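Local coordinates for tail fiber protein (Acinetobacter phage AM24, PDB 5W5P), which probably recognises, and may cleave, the capsular polysaccharide of its Acinetobacter baumannii host as a trimeric tailspike during phage attachment, at residues 267-272 with 291-296; 209-214 with 235-240; 510-515 with 545-550. All blocks are in the same frame, centred on the assembly; numbering follows the deposited sequence.

Interaction 1 of 3, residues 267-272 with 291-296; sequences LALCNR and SCYGGV
The ring of Tyr-293 lies beside the side chain of Leu-269, both pointing the same way, with Leu-269 CD2 3.5 Å from Tyr-293 OH. Over the centre of one ring face stands the carbonyl oxygen of Ser-291, 4.0 Å above the plane. The Asn-271 amide is turned 42° from the ring, and its OD1 approaches Tyr-293 CD2 obliquely at 3.5 Å. The second flat group, the Arg-272 guanidinium, comes obliquely to Tyr-293 O and Gly-294 CA through NH2, which also bonds to Asn-271 O at 3.0 Å from above the carbonyl plane; Arg-272 makes a cation-pi contact with Tyr-297 as well. The two segments are stacked corners of the parallel beta-helix, one coil apart, where the chain leaves one face of the coil for the next. Leu-269 and Ser-291 both take left-handed helical backbone angles here, giving matching bends. Ser-291 O receives the CA-H of Leu-269 (CA to O 3.1 Å), and the backbones are joined by a hydrogen bond from Tyr-293 N to Cys-270 O, 2.8 Å. On the buried side Cys-292 turns SG beside its own backbone N (chi1 -72°), bringing it 3.8 Å from Leu-267 CB and near Cys-270 CB. A thiol suits this place, being compact and only weakly polar. Gly-294 has no side chain to collide with Asn-271 O or the Arg-272 guanidinium, and its own carbonyl oxygen meets Arg-272 CA-H, with CA and O 3.3 Å apart.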
ATOM      1  N   LEU A 267     -18.836  -2.635   6.957  1.00 35.41           N
ATOM      2  CA  LEU A 267     -19.086  -3.657   7.966  1.00 34.85           C
ATOM      3  C   LEU A 267     -19.561  -3.007   9.256  1.00 39.72           C
ATOM      4  O   LEU A 267     -18.979  -2.024   9.723  1.00 46.06           O
ATOM      5  CB  LEU A 267     -17.830  -4.485   8.250  1.00 34.46           C
ATOM      6  CG  LEU A 267     -16.992  -4.960   7.061  1.00 41.82           C
ATOM      7  CD1 LEU A 267     -15.872  -5.860   7.529  1.00 42.48           C
ATOM      8  CD2 LEU A 267     -17.860  -5.682   6.045  1.00 46.86           C
ATOM      9  N   ALA A 268     -20.617  -3.563   9.837  1.00 39.62           N
ATOM     10  CA  ALA A 268     -21.143  -3.037  11.087  1.00 39.88           C
ATOM     11  C   ALA A 268     -21.707  -4.179  11.915  1.00 40.38           C
ATOM     12  O   ALA A 268     -22.489  -4.990  11.405  1.00 41.07           O
ATOM     13  CB  ALA A 268     -22.217  -1.977  10.830  1.00 42.82           C
ATOM     14  N   LEU A 269     -21.293  -4.239  13.182  1.00 41.65           N
ATOM     15  CA  LEU A 269     -21.842  -5.178  14.160  1.00 38.66           C
ATOM     16  C   LEU A 269     -21.644  -6.629  13.737  1.00 38.66           C
ATOM     17  O   LEU A 269     -22.422  -7.505  14.115  1.00 39.42           O
ATOM     18  CB  LEU A 269     -23.320  -4.891  14.424  1.00 39.71           C
ATOM     19  CG  LEU A 269     -23.581  -3.494  14.991  1.00 45.13           C
ATOM     20  CD1 LEU A 269     -25.057  -3.123  14.901  1.00 41.34           C
ATOM     21  CD2 LEU A 269     -23.089  -3.433  16.422  1.00 46.09           C
ATOM     22  N   CYS A 270     -20.603  -6.897  12.954  1.00 37.29           N
ATOM     23  CA  CYS A 270     -20.271  -8.256  12.553  1.00 43.60           C
ATOM     24  C   CYS A 270     -19.419  -8.922  13.628  1.00 46.33           C
ATOM     25  O   CYS A 270     -18.581  -8.273  14.260  1.00 49.19           O
ATOM     26  CB  CYS A 270     -19.532  -8.261  11.213  1.00 41.92           C
ATOM     27  SG  CYS A 270     -20.427  -7.447   9.857  1.00 42.27           S
ATOM     28  N   ASN A 271     -19.650 -10.219  13.846  1.00 48.11           N
ATOM     29  CA  ASN A 271     -18.903 -10.939  14.874  1.00 47.10           C
ATOM     30  C   ASN A 271     -17.474 -11.219  14.427  1.00 43.40           C
ATOM     31  O   ASN A 271     -16.541 -11.141  15.233  1.00 42.83           O
ATOM     32  CB  ASN A 271     -19.606 -12.250  15.230  1.00 51.01           C
ATOM     33  CG  ASN A 271     -20.897 -12.035  15.987  1.00 63.28           C
ATOM     34  OD1 ASN A 271     -21.027 -11.087  16.764  1.00 68.65           O
ATOM     35  ND2 ASN A 271     -21.866 -12.917  15.763  1.00 68.90           N
ATOM     36  N   ARG A 272     -17.293 -11.577  13.156  1.00 40.05           N
ATOM     37  CA  ARG A 272     -15.978 -11.815  12.579  1.00 42.32           C
ATOM     38  C   ARG A 272     -16.002 -11.385  11.123  1.00 44.66           C
ATOM     39  O   ARG A 272     -17.042 -11.442  10.461  1.00 49.82           O
ATOM     40  CB  ARG A 272     -15.552 -13.291  12.655  1.00 41.27           C
ATOM     41  CG  ARG A 272     -15.502 -13.882  14.049  1.00 42.33           C
ATOM     42  CD  ARG A 272     -14.188 -13.585  14.738  1.00 46.47           C
ATOM     43  NE  ARG A 272     -14.054 -14.357  15.974  1.00 50.74           N
ATOM     44  CZ  ARG A 272     -14.423 -13.915  17.171  1.00 46.45           C
ATOM     45  NH1 ARG A 272     -14.269 -14.687  18.238  1.00 45.19           N
ATOM     46  NH2 ARG A 272     -14.942 -12.699  17.302  1.00 44.59           N
ATOM     47  N   SER A 291     -18.231  -0.841  15.003  1.00 40.61           N
ATOM     48  CA  SER A 291     -18.777  -1.644  16.096  1.00 41.39           C
ATOM     49  C   SER A 291     -18.788  -3.133  15.751  1.00 38.09           C
ATOM     50  O   SER A 291     -19.740  -3.850  16.056  1.00 38.68           O
ATOM     51  CB  SER A 291     -20.180  -1.168  16.477  1.00 39.61           C
ATOM     52  OG  SER A 291     -20.172   0.206  16.822  1.00 42.33           O
ATOM     53  N   CYS A 292     -17.725  -3.603  15.104  1.00 37.15           N
ATOM     54  CA  CYS A 292     -17.555  -5.024  14.833  1.00 39.18           C
ATOM     55  C   CYS A 292     -16.859  -5.698  16.010  1.00 43.10           C
ATOM     56  O   CYS A 292     -15.894  -5.172  16.559  1.00 44.84           O
ATOM     57  CB  CYS A 292     -16.747  -5.237  13.555  1.00 35.81           C
ATOM     58  SG  CYS A 292     -17.640  -4.824  12.050  1.00 39.59           S
ATOM     59  N   TYR A 293     -17.349  -6.873  16.388  1.00 43.86           N
ATOM     60  CA  TYR A 293     -16.844  -7.556  17.571  1.00 44.04           C
ATOM     61  C   TYR A 293     -15.595  -8.386  17.298  1.00 42.69           C
ATOM     62  O   TYR A 293     -15.006  -8.922  18.247  1.00 40.98           O
ATOM     63  CB  TYR A 293     -17.959  -8.425  18.166  1.00 39.00           C
ATOM     64  CG  TYR A 293     -19.191  -7.614  18.468  1.00 39.80           C
ATOM     65  CD1 TYR A 293     -19.197  -6.699  19.515  1.00 40.50           C
ATOM     66  CD2 TYR A 293     -20.338  -7.731  17.688  1.00 41.83           C
ATOM     67  CE1 TYR A 293     -20.315  -5.933  19.796  1.00 44.29           C
ATOM     68  CE2 TYR A 293     -21.469  -6.970  17.958  1.00 45.84           C
ATOM     69  CZ  TYR A 293     -21.453  -6.069  19.013  1.00 46.67           C
ATOM     70  OH  TYR A 293     -22.569  -5.306  19.291  1.00 44.69           O
ATOM     71  N   GLY A 294     -15.169  -8.493  16.042  1.00 40.14           N
ATOM     72  CA  GLY A 294     -13.981  -9.251  15.703  1.00 37.44           C
ATOM     73  C   GLY A 294     -13.628  -9.125  14.236  1.00 41.89           C
ATOM     74  O   GLY A 294     -14.517  -8.990  13.389  1.00 44.86           O
ATOM     75  N   GLY A 295     -12.335  -9.160  13.923  1.00 40.72           N
ATOM     76  CA  GLY A 295     -11.895  -9.039  12.546  1.00 37.94           C
ATOM     77  C   GLY A 295     -11.390 -10.332  11.944  1.00 38.68           C
ATOM     78  O   GLY A 295     -12.141 -11.304  11.825  1.00 35.99           O
ATOM     79  N   VAL A 296     -10.114 -10.360  11.567  1.00 42.73           N
ATOM     80  CA  VAL A 296      -9.519 -11.508  10.890  1.00 40.00           C
ATOM     81  C   VAL A 296      -8.996 -12.472  11.946  1.00 40.83           C
ATOM     82  O   VAL A 296      -7.974 -12.214  12.581  1.00 43.46           O
ATOM     83  CB  VAL A 296      -8.396 -11.080   9.939  1.00 38.10           C
ATOM     84  CG1 VAL A 296      -7.923 -12.270   9.121  1.00 38.39           C
ATOM     85  CG2 VAL A 296      -8.869  -9.955   9.039  1.00 37.60           C
TER

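Interaction 2 of 3, residues 209-214 with 235-240; sequences RFQGDG and RYLRIS
Arg-209 to Gln-211 and Arg-235 to Leu-237 are in-register parallel strands on successive coils of a beta-helix, their axes 4.7 Å apart and 14° from parallel. The bonds alternate between the strands: Phe-210 N gives to Arg-235 O, Leu-237 N to Phe-210 O, and Gly-212 N continues the ladder to Leu-237 O at 2.9 Å. On one face Phe-210 and Tyr-236 point the same way, their planes 23° apart but slid so that the rings barely overlap; Phe-210 CD1 meets Tyr-236 CE2 at 3.5 Å. Ile-239 adds CD1 3.6 Å from Gly-212 N, and Val-220 packs on all three, making a setting suited to large apolar groups. On the other face the extended Gln-211 lies alongside Leu-237, whose CD2 is 3.7 Å from Gln-211 CD. The Gln-211 amide is gripped at both ends: OE1 takes the NE hydrogen of Arg-172, while NE2 gives to a water 2.9 Å away that also accepts from Arg-238 NH1 and donates to Gly-212 O. Arginine, long and with several N-H donors, suits the subunit boundary, where Arg-209 NH1 bonds to Asp-161 O and Arg-235 NH2 to Gly-160 O, both backbone carbonyls of the second subunit. In-register parallel strands on successive coils, with like side chains at equivalent positions, are a hallmark of the parallel beta-helix, found in many phage tailspikes.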
ATOM      1  N   ARG A 209     -26.775  -5.779   0.369  1.00 37.57           N
ATOM      2  CA  ARG A 209     -26.752  -5.603   1.819  1.00 38.54           C
ATOM      3  C   ARG A 209     -27.010  -6.963   2.456  1.00 40.63           C
ATOM      4  O   ARG A 209     -28.153  -7.426   2.495  1.00 43.71           O
ATOM      5  CB  ARG A 209     -27.792  -4.581   2.258  1.00 42.87           C
ATOM      6  CG  ARG A 209     -27.573  -3.185   1.705  1.00 43.24           C
ATOM      7  CD  ARG A 209     -28.707  -2.260   2.101  1.00 40.37           C
ATOM      8  NE  ARG A 209     -29.952  -2.615   1.431  1.00 44.23           N
ATOM      9  CZ  ARG A 209     -31.156  -2.563   2.000  1.00 44.94           C
ATOM     10  NH1 ARG A 209     -31.283  -2.178   3.263  1.00 42.70           N
ATOM     11  NH2 ARG A 209     -32.234  -2.895   1.302  1.00 41.73           N
ATOM     12  N   PHE A 210     -25.954  -7.611   2.941  1.00 41.33           N
ATOM     13  CA  PHE A 210     -26.093  -8.865   3.668  1.00 38.60           C
ATOM     14  C   PHE A 210     -26.323  -8.550   5.138  1.00 38.98           C
ATOM     15  O   PHE A 210     -25.596  -7.746   5.724  1.00 44.11           O
ATOM     16  CB  PHE A 210     -24.856  -9.743   3.480  1.00 36.00           C
ATOM     17  CG  PHE A 210     -24.710 -10.291   2.086  1.00 35.67           C
ATOM     18  CD1 PHE A 210     -23.775  -9.763   1.207  1.00 35.06           C
ATOM     19  CD2 PHE A 210     -25.523 -11.328   1.649  1.00 36.06           C
ATOM     20  CE1 PHE A 210     -23.637 -10.274  -0.078  1.00 34.88           C
ATOM     21  CE2 PHE A 210     -25.402 -11.834   0.367  1.00 35.85           C
ATOM     22  CZ  PHE A 210     -24.458 -11.308  -0.499  1.00 37.84           C
ATOM     23  N   GLN A 211     -27.346  -9.160   5.725  1.00 42.61           N
ATOM     24  CA  GLN A 211     -27.760  -8.810   7.075  1.00 46.88           C
ATOM     25  C   GLN A 211     -28.164 -10.057   7.844  1.00 48.40           C
ATOM     26  O   GLN A 211     -28.846 -10.937   7.308  1.00 48.77           O
ATOM     27  CB  GLN A 211     -28.927  -7.808   7.051  1.00 48.10           C
ATOM     28  CG  GLN A 211     -29.296  -7.237   8.416  1.00 49.23           C
ATOM     29  CD  GLN A 211     -30.157  -5.985   8.322  1.00 49.91           C
ATOM     30  OE1 GLN A 211     -30.217  -5.335   7.276  1.00 48.22           O
ATOM     31  NE2 GLN A 211     -30.829  -5.641   9.421  1.00 49.08           N
ATOM     32  N   GLY A 212     -27.726 -10.130   9.105  1.00 44.82           N
ATOM     33  CA  GLY A 212     -28.185 -11.138  10.032  1.00 41.86           C
ATOM     34  C   GLY A 212     -28.949 -10.486  11.175  1.00 45.54           C
ATOM     35  O   GLY A 212     -28.935  -9.262  11.343  1.00 47.51           O
ATOM     36  N   ASP A 213     -29.627 -11.323  11.962  1.00 48.12           N
ATOM     37  CA  ASP A 213     -30.373 -10.832  13.114  1.00 53.04           C
ATOM     38  C   ASP A 213     -29.522 -10.722  14.375  1.00 57.62           C
ATOM     39  O   ASP A 213     -29.988 -10.161  15.373  1.00 63.40           O
ATOM     40  CB  ASP A 213     -31.587 -11.730  13.392  1.00 53.16           C
ATOM     41  CG  ASP A 213     -31.225 -13.197  13.500  1.00 54.03           C
ATOM     42  OD1 ASP A 213     -30.022 -13.520  13.522  1.00 56.31           O
ATOM     43  OD2 ASP A 213     -32.146 -14.035  13.557  1.00 56.56           O
ATOM     44  N   GLY A 214     -28.295 -11.241  14.359  1.00 55.29           N
ATOM     45  CA  GLY A 214     -27.418 -11.162  15.507  1.00 59.24           C
ATOM     46  C   GLY A 214     -27.701 -12.153  16.611  1.00 58.85           C
ATOM     47  O   GLY A 214     -26.889 -12.268  17.538  1.00 60.99           O
ATOM     48  N   ARG A 235     -22.572  -4.045   1.918  1.00 38.00           N
ATOM     49  CA  ARG A 235     -22.877  -3.716   3.303  1.00 39.07           C
ATOM     50  C   ARG A 235     -23.142  -5.010   4.060  1.00 41.52           C
ATOM     51  O   ARG A 235     -23.858  -5.888   3.565  1.00 45.45           O
ATOM     52  CB  ARG A 235     -24.090  -2.787   3.398  1.00 36.17           C
ATOM     53  CG  ARG A 235     -24.063  -1.836   4.599  1.00 37.75           C
ATOM     54  CD  ARG A 235     -24.434  -2.535   5.901  1.00 37.01           C
ATOM     55  NE  ARG A 235     -24.626  -1.589   6.999  1.00 37.67           N
ATOM     56  CZ  ARG A 235     -23.643  -0.964   7.645  1.00 42.20           C
ATOM     57  NH1 ARG A 235     -22.374  -1.189   7.328  1.00 40.85           N
ATOM     58  NH2 ARG A 235     -23.928  -0.116   8.623  1.00 38.25           N
ATOM     59  N   TYR A 236     -22.558  -5.127   5.251  1.00 39.77           N
ATOM     60  CA  TYR A 236     -22.712  -6.308   6.093  1.00 35.66           C
ATOM     61  C   TYR A 236     -23.092  -5.848   7.489  1.00 40.18           C
ATOM     62  O   TYR A 236     -22.341  -5.100   8.123  1.00 38.60           O
ATOM     63  CB  TYR A 236     -21.430  -7.142   6.130  1.00 35.04           C
ATOM     64  CG  TYR A 236     -21.024  -7.679   4.784  1.00 34.52           C
ATOM     65  CD1 TYR A 236     -20.329  -6.888   3.878  1.00 34.08           C
ATOM     66  CD2 TYR A 236     -21.329  -8.978   4.417  1.00 39.62           C
ATOM     67  CE1 TYR A 236     -19.954  -7.379   2.648  1.00 38.12           C
ATOM     68  CE2 TYR A 236     -20.961  -9.478   3.187  1.00 39.69           C
ATOM     69  CZ  TYR A 236     -20.276  -8.677   2.307  1.00 38.43           C
ATOM     70  OH  TYR A 236     -19.917  -9.176   1.081  1.00 40.49           O
ATOM     71  N   LEU A 237     -24.249  -6.297   7.961  1.00 37.07           N
ATOM     72  CA  LEU A 237     -24.811  -5.848   9.226  1.00 37.92           C
ATOM     73  C   LEU A 237     -25.179  -7.069  10.055  1.00 46.84           C
ATOM     74  O   LEU A 237     -25.970  -7.909   9.609  1.00 48.23           O
ATOM     75  CB  LEU A 237     -26.031  -4.952   8.983  1.00 38.63           C
ATOM     76  CG  LEU A 237     -26.786  -4.397  10.193  1.00 41.30           C
ATOM     77  CD1 LEU A 237     -25.844  -3.673  11.152  1.00 39.69           C
ATOM     78  CD2 LEU A 237     -27.898  -3.475   9.724  1.00 40.40           C
ATOM     79  N   ARG A 238     -24.591  -7.166  11.249  1.00 38.67           N
ATOM     80  CA  ARG A 238     -24.866  -8.245  12.203  1.00 39.34           C
ATOM     81  C   ARG A 238     -24.673  -9.618  11.562  1.00 38.97           C
ATOM     82  O   ARG A 238     -25.456 -10.549  11.774  1.00 39.65           O
ATOM     83  CB  ARG A 238     -26.265  -8.103  12.810  1.00 40.58           C
ATOM     84  CG  ARG A 238     -26.466  -6.784  13.549  1.00 42.33           C
ATOM     85  CD  ARG A 238     -27.808  -6.714  14.246  1.00 43.76           C
ATOM     86  NE  ARG A 238     -28.054  -5.392  14.820  1.00 45.15           N
ATOM     87  CZ  ARG A 238     -28.631  -4.387  14.165  1.00 50.85           C
ATOM     88  NH1 ARG A 238     -29.024  -4.551  12.909  1.00 49.99           N
ATOM     89  NH2 ARG A 238     -28.824  -3.217  14.766  1.00 51.96           N
ATOM     90  N   ILE A 239     -23.600  -9.744  10.781  1.00 37.96           N
ATOM     91  CA  ILE A 239     -23.221 -10.993  10.131  1.00 42.99           C
ATOM     92  C   ILE A 239     -22.175 -11.687  10.992  1.00 42.17           C
ATOM     93  O   ILE A 239     -21.171 -11.078  11.379  1.00 43.26           O
ATOM     94  CB  ILE A 239     -22.699 -10.739   8.706  1.00 41.00           C
ATOM     95  CG1 ILE A 239     -23.827 -10.169   7.840  1.00 38.48           C
ATOM     96  CG2 ILE A 239     -22.073 -12.006   8.109  1.00 38.63           C
ATOM     97  CD1 ILE A 239     -24.770 -11.221   7.284  1.00 37.27           C
ATOM     98  N   SER A 240     -22.407 -12.965  11.299  1.00 45.77           N
ATOM     99  CA  SER A 240     -21.515 -13.679  12.210  1.00 43.82           C
ATOM    100  C   SER A 240     -20.117 -13.818  11.620  1.00 41.72           C
ATOM    101  O   SER A 240     -19.117 -13.755  12.347  1.00 45.13           O
ATOM    102  CB  SER A 240     -22.099 -15.052  12.542  1.00 43.04           C
ATOM    103  OG  SER A 240     -23.480 -14.955  12.856  1.00 44.37           O
TER
HETATM  104  O   HOH W   1     -30.133  -7.021  11.903  1.00 33.80           O
HETATM  105  O   HOH W   2     -26.666 -13.266  12.261  1.00 44.68           O

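Interaction 3 of 3, residues 510-515 with 545-550; sequences LGAAVA and TQLEGG
Ala-512 to Val-514 and Thr-545 to Leu-547 run antiparallel, their directions 168° apart, as neighbouring parts of the hairpin built from strands 509-523 and 535-546. Val-514 and Thr-545 form a hydrogen-bonded pair, with Val-514 N 3.0 Å from Thr-545 O and Thr-545 N 3.2 Å from Val-514 O. Ala-513 and Gln-546 form the adjacent non-hydrogen-bonded pair, their CA atoms only 4.0 Å apart, and beyond it Leu-547 N bonds to Ala-512 O at 3.1 Å with a nearly straight N-H (167°). Just before Ala-512, on the edge toward strand 492-503, Leu-510 and Gly-511 both face Met-502 in a classic beta bulge. Between the side chains, Ala-513 CB touches Gln-546 CB at 3.5 Å; a methyl group fits this close pair. The Gln-546 chain then leads away, and its NE2 bonds to Phe-564 O. On the other face Val-514 and Thr-545 are turned obliquely to each other. Each holds a methyl between its backbone N and carbonyl carbon, and these two, Val-514 CG1 and Thr-545 CG2, meet at 3.5 Å. The second subunit covers this face, with its Leu-519 on Val-514 and its Ser-540 on Thr-545. Backbone bonds thus supply the polar bonding between the segments, while the paired side chains meet through methyl and methylene groups, so that their direct contact is apolar.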
ATOM      1  N   LEU A 510      51.218  -3.845  -0.014  1.00 58.86           N
ATOM      2  CA  LEU A 510      52.366  -4.331   0.742  1.00 58.38           C
ATOM      3  C   LEU A 510      52.212  -4.164   2.247  1.00 57.01           C
ATOM      4  O   LEU A 510      53.052  -4.671   3.000  1.00 56.12           O
ATOM      5  CB  LEU A 510      53.648  -3.610   0.291  1.00 51.42           C
ATOM      6  CG  LEU A 510      54.125  -3.881  -1.135  1.00 52.49           C
ATOM      7  CD1 LEU A 510      55.499  -3.281  -1.353  1.00 53.72           C
ATOM      8  CD2 LEU A 510      54.136  -5.374  -1.426  1.00 55.04           C
ATOM      9  N   GLY A 511      51.173  -3.467   2.701  1.00 57.00           N
ATOM     10  CA  GLY A 511      50.946  -3.281   4.122  1.00 53.54           C
ATOM     11  C   GLY A 511      49.528  -2.829   4.376  1.00 53.51           C
ATOM     12  O   GLY A 511      48.811  -2.412   3.460  1.00 49.16           O
ATOM     13  N   ALA A 512      49.126  -2.918   5.641  1.00 45.97           N
ATOM     14  CA  ALA A 512      47.774  -2.542   6.021  1.00 53.30           C
ATOM     15  C   ALA A 512      47.753  -2.195   7.500  1.00 48.05           C
ATOM     16  O   ALA A 512      48.397  -2.861   8.310  1.00 47.52           O
ATOM     17  CB  ALA A 512      46.768  -3.662   5.716  1.00 44.37           C
ATOM     18  N   ALA A 513      46.999  -1.153   7.836  1.00 46.91           N
ATOM     19  CA  ALA A 513      46.873  -0.696   9.209  1.00 47.32           C
ATOM     20  C   ALA A 513      45.538   0.015   9.362  1.00 49.05           C
ATOM     21  O   ALA A 513      44.831   0.273   8.382  1.00 48.54           O
ATOM     22  CB  ALA A 513      48.029   0.232   9.595  1.00 47.37           C
ATOM     23  N   VAL A 514      45.196   0.335  10.605  1.00 48.35           N
ATOM     24  CA  VAL A 514      43.977   1.086  10.892  1.00 46.46           C
ATOM     25  C   VAL A 514      44.236   1.967  12.107  1.00 47.56           C
ATOM     26  O   VAL A 514      44.843   1.527  13.089  1.00 50.59           O
ATOM     27  CB  VAL A 514      42.765   0.153  11.105  1.00 43.57           C
ATOM     28  CG1 VAL A 514      43.105  -0.962  12.075  1.00 44.52           C
ATOM     29  CG2 VAL A 514      41.540   0.937  11.574  1.00 40.00           C
ATOM     30  N   ALA A 515      43.807   3.223  12.019  1.00 46.10           N
ATOM     31  CA  ALA A 515      43.917   4.183  13.106  1.00 45.55           C
ATOM     32  C   ALA A 515      42.533   4.523  13.638  1.00 46.54           C
ATOM     33  O   ALA A 515      41.576   4.661  12.869  1.00 49.26           O
ATOM     34  CB  ALA A 515      44.622   5.462  12.645  1.00 42.81           C
ATOM     35  N   THR A 545      46.629  -0.255  15.081  1.00 51.03           N
ATOM     36  CA  THR A 545      47.158  -1.598  14.903  1.00 54.48           C
ATOM     37  C   THR A 545      47.510  -1.778  13.437  1.00 53.75           C
ATOM     38  O   THR A 545      46.876  -1.191  12.556  1.00 52.99           O
ATOM     39  CB  THR A 545      46.173  -2.684  15.361  1.00 54.19           C
ATOM     40  OG1 THR A 545      46.665  -3.976  14.980  1.00 62.79           O
ATOM     41  CG2 THR A 545      44.812  -2.476  14.751  1.00 46.11           C
ATOM     42  N   GLN A 546      48.538  -2.582  13.188  1.00 51.40           N
ATOM     43  CA  GLN A 546      48.999  -2.845  11.837  1.00 48.87           C
ATOM     44  C   GLN A 546      49.452  -4.289  11.744  1.00 48.50           C
ATOM     45  O   GLN A 546      49.844  -4.900  12.741  1.00 45.67           O
ATOM     46  CB  GLN A 546      50.147  -1.910  11.431  1.00 49.85           C
ATOM     47  CG  GLN A 546      51.463  -2.173  12.149  1.00 52.57           C
ATOM     48  CD  GLN A 546      52.468  -1.055  11.944  1.00 51.89           C
ATOM     49  OE1 GLN A 546      52.665  -0.573  10.829  1.00 53.64           O
ATOM     50  NE2 GLN A 546      53.097  -0.626  13.030  1.00 51.74           N
ATOM     51  N   LEU A 547      49.384  -4.834  10.538  1.00 52.18           N
ATOM     52  CA  LEU A 547      49.901  -6.169  10.291  1.00 52.86           C
ATOM     53  C   LEU A 547      51.406  -6.097  10.070  1.00 51.53           C
ATOM     54  O   LEU A 547      51.892  -5.248   9.316  1.00 50.16           O
ATOM     55  CB  LEU A 547      49.202  -6.795   9.086  1.00 50.67           C
ATOM     56  CG  LEU A 547      47.856  -7.434   9.420  1.00 49.04           C
ATOM     57  CD1 LEU A 547      46.893  -7.318   8.244  1.00 45.89           C
ATOM     58  CD2 LEU A 547      48.048  -8.885   9.838  1.00 45.47           C
ATOM     59  N   GLU A 548      52.144  -6.976  10.741  1.00 50.62           N
ATOM     60  CA  GLU A 548      53.596  -7.021  10.634  1.00 50.58           C
ATOM     61  C   GLU A 548      54.096  -8.218   9.837  1.00 53.58           C
ATOM     62  O   GLU A 548      55.309  -8.365   9.662  1.00 54.23           O
ATOM     63  CB  GLU A 548      54.228  -7.030  12.031  1.00 49.40           C
ATOM     64  CG  GLU A 548      53.830  -5.844  12.901  1.00 53.02           C
ATOM     65  CD  GLU A 548      54.413  -5.920  14.305  1.00 60.65           C
ATOM     66  OE1 GLU A 548      53.805  -5.346  15.233  1.00 64.08           O
ATOM     67  OE2 GLU A 548      55.478  -6.551  14.483  1.00 64.77           O
ATOM     68  N   GLY A 549      53.198  -9.069   9.354  1.00 55.25           N
ATOM     69  CA  GLY A 549      53.589 -10.233   8.585  1.00 50.20           C
ATOM     70  C   GLY A 549      52.378 -10.852   7.923  1.00 62.59           C
ATOM     71  O   GLY A 549      51.248 -10.375   8.064  1.00 59.62           O
ATOM     72  N   GLY A 550      52.634 -11.933   7.194  1.00 62.17           N
ATOM     73  CA  GLY A 550      51.597 -12.598   6.430  1.00 61.93           C
ATOM     74  C   GLY A 550      51.985 -12.764   4.976  1.00 65.00           C
ATOM     75  O   GLY A 550      52.135 -11.773   4.255  1.00 67.46           O
TER

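Interactions 2 and 1 follow each other along one beta-helix, each joining two successive coils, with centres 10 Å apart. Strand 235-237 lies next to strand 266-268, and probable hydrogen bonds join them, from Ala-268 N to Tyr-236 O (2.9 Å) and from Asn-271 N to Ile-239 O (3.0 Å), so the turn at 238-240 stacks on that at 269-271. Interaction 3 belongs to the separate antiparallel domain near the C-terminus, its centre 67 Å from that of interaction 1 and 75 Å from that of interaction 2, which lies across the chain's centre. All three touch the second subunit. A bound zinc ion lies about 11 Å from the side chain of Arg-209 in interaction 2.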